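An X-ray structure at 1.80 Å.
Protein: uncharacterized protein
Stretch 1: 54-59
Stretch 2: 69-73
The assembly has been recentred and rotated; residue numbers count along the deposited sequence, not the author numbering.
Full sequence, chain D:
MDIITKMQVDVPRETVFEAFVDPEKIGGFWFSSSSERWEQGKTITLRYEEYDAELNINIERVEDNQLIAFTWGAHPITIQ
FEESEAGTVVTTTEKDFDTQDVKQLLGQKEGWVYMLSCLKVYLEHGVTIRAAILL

Stretch 1 54-59: ELNINI
Stretch 2 (69-73) AFTWG

Both stretches run in extended conformation and belong to strands that begin earlier in the chain. Residues 54 to 58 have phi between -141° and -100° and psi between 124° and 146°, and Ile 59 continues at -73°/113°. In the second stretch Ala 69 (-127°/147°), Thr 71 (-133°/153°) and Trp 72 (-151°/132°) are similar, whereas Phe 70 is almost fully stretched at -173°/-177°. Gly 73 then leaves the strand at 58°/28°, a positive phi that by itself favours glycine.

The strand axes run in roughly opposite senses, with 139° between their N-to-C directions and a closest approach of 6.8 Å. The register is set by Ile 59 and Phe 70, whose CA atoms lie 5.1 Å apart. From there the backbones diverge: Ile 57 CA and Trp 72 CA are already 7.4 Å apart. No hydrogen bond crosses between the stretches, even at the close end, where Ile 59 C is 3.7 Å from Ala 69 O and Asn 58 O is 3.6 Å from Phe 70 CB. The pairing therefore rests on packing, which buries 314 Å² summed over both sides.

Ile 57 is central to that packing. Its CA-to-CB bond points toward the second stretch, and its m, t rotamer (-58°, -171°) lets one branched side chain meet two aromatic rings. CG2 lies 3.6 Å from Phe 70 CD1, while CD1 lies 3.7 Å from Trp 72 CE3; both approaches are oblique to the rings. A buried, beta-branched aliphatic residue suits this extended backbone and fills the space between the rings. Phe 70, also buried, points its CB toward the first stretch and holds its ring with chi1 64° (p) and chi2 91°.

Trp 72 bridges the wider end. Its CA-to-CB bond is directed sideways, but chi1 -176° (t) and chi2 -101° bring the end of the indole nearer the first stretch. The long, flat side chain thus makes contact where the backbones have separated, and it has the largest area covered by the other stretch, 76 Å². Leu 55, whose CA-to-CB bond points toward the second stretch, with chi1 60° (p) and chi2 97°, between wells, places CB 3.6 Å from Trp 72 CH2. Leu 55 CD1 also makes an off-centre CH-pi contact, 4.1 Å from the centroid of the Trp 72 six-membered ring and 30° off the ring normal. At the indole edge, near its plane, Asn 56 O approaches Trp 72 CZ3 at 3.9 Å.

The alternation of the first strand leaves a polar residue between Leu 55 and Ile 57. Asn 56 points away and is exposed, as suits an amide; with chi1 -73° (m) and chi2 169°, its ND2 donates a weak hydrogen bond to Leu 55 O at 3.2 Å, with an angle of 147°. Ala 69 also points away, and its small side chain comes no closer than 6.4 Å to the first stretch.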

# COMPACT_ATOMS: atom_id res chain seq x y z
N GLU D 54 -14.42 -17.76 -3.92
CA GLU D 54 -15.53 -17.25 -3.12
C GLU D 54 -15.36 -17.65 -1.66
O GLU D 54 -14.93 -18.77 -1.36
CB GLU D 54 -16.86 -17.80 -3.65
N LEU D 55 -15.70 -16.74 -0.76
CA LEU D 55 -15.61 -17.03 0.66
C LEU D 55 -16.79 -16.42 1.40
O LEU D 55 -17.30 -15.37 1.01
CB LEU D 55 -14.28 -16.52 1.21
CG LEU D 55 -13.96 -15.03 1.12
CD1 LEU D 55 -14.30 -14.37 2.43
CD2 LEU D 55 -12.49 -14.86 0.82
N ASN D 56 -17.24 -17.09 2.45
CA ASN D 56 -18.39 -16.64 3.23
C ASN D 56 -17.98 -16.15 4.60
O ASN D 56 -17.30 -16.85 5.35
CB ASN D 56 -19.41 -17.76 3.35
CG ASN D 56 -20.15 -18.01 2.06
OD1 ASN D 56 -20.87 -19.00 1.92
ND2 ASN D 56 -20.00 -17.11 1.10
N ILE D 57 -18.41 -14.94 4.93
CA ILE D 57 -18.07 -14.34 6.20
C ILE D 57 -19.32 -13.79 6.88
O ILE D 57 -20.15 -13.18 6.22
CB ILE D 57 -17.08 -13.18 6.00
CG1 ILE D 57 -15.82 -13.69 5.29
CG2 ILE D 57 -16.71 -12.56 7.32
CD1 ILE D 57 -14.69 -12.69 5.22
N ASN D 58 -19.43 -14.03 8.18
CA ASN D 58 -20.55 -13.53 8.95
C ASN D 58 -20.12 -12.28 9.71
O ASN D 58 -19.15 -12.29 10.47
CB ASN D 58 -21.04 -14.58 9.96
CG ASN D 58 -22.15 -14.05 10.86
OD1 ASN D 58 -23.20 -13.61 10.38
ND2 ASN D 58 -21.93 -14.08 12.16
N ILE D 59 -20.86 -11.20 9.50
CA ILE D 59 -20.58 -9.93 10.16
C ILE D 59 -20.97 -10.00 11.63
O ILE D 59 -22.15 -10.10 11.96
CB ILE D 59 -21.34 -8.82 9.46
CG1 ILE D 59 -20.88 -8.75 8.01
CG2 ILE D 59 -21.08 -7.50 10.15
CD1 ILE D 59 -21.93 -8.25 7.06
N ALA D 69 -17.03 -5.56 12.34
CA ALA D 69 -16.22 -6.59 12.96
C ALA D 69 -16.60 -7.96 12.44
O ALA D 69 -17.76 -8.22 12.11
CB ALA D 69 -16.36 -6.54 14.47
N PHE D 70 -15.60 -8.83 12.36
CA PHE D 70 -15.80 -10.19 11.88
C PHE D 70 -14.52 -10.98 12.09
O PHE D 70 -13.55 -10.47 12.65
CB PHE D 70 -16.21 -10.17 10.41
CG PHE D 70 -15.16 -9.62 9.48
CD1 PHE D 70 -14.22 -10.47 8.88
CD2 PHE D 70 -15.09 -8.25 9.22
CE1 PHE D 70 -13.24 -9.95 8.03
CE2 PHE D 70 -14.11 -7.73 8.38
CZ PHE D 70 -13.18 -8.58 7.78
N THR D 71 -14.51 -12.23 11.64
CA THR D 71 -13.34 -13.08 11.80
C THR D 71 -12.99 -13.80 10.50
O THR D 71 -13.85 -14.04 9.64
CB THR D 71 -13.55 -14.16 12.91
OG1 THR D 71 -14.01 -13.54 14.12
CG2 THR D 71 -12.24 -14.89 13.22
N TRP D 72 -11.72 -14.12 10.35
CA TRP D 72 -11.27 -14.88 9.19
C TRP D 72 -10.05 -15.68 9.60
O TRP D 72 -9.12 -15.15 10.23
CB TRP D 72 -10.93 -13.97 8.01
CG TRP D 72 -10.57 -14.80 6.84
CD1 TRP D 72 -9.31 -15.07 6.38
CD2 TRP D 72 -11.47 -15.60 6.06
NE1 TRP D 72 -9.37 -16.00 5.36
CE2 TRP D 72 -10.69 -16.34 5.15
CE3 TRP D 72 -12.86 -15.76 6.05
CZ2 TRP D 72 -11.25 -17.23 4.23
CZ3 TRP D 72 -13.42 -16.65 5.14
CH2 TRP D 72 -12.61 -17.37 4.25
N GLY D 73 -10.05 -16.97 9.26
CA GLY D 73 -8.92 -17.81 9.61
C GLY D 73 -8.68 -17.83 11.10
O GLY D 73 -7.55 -18.02 11.56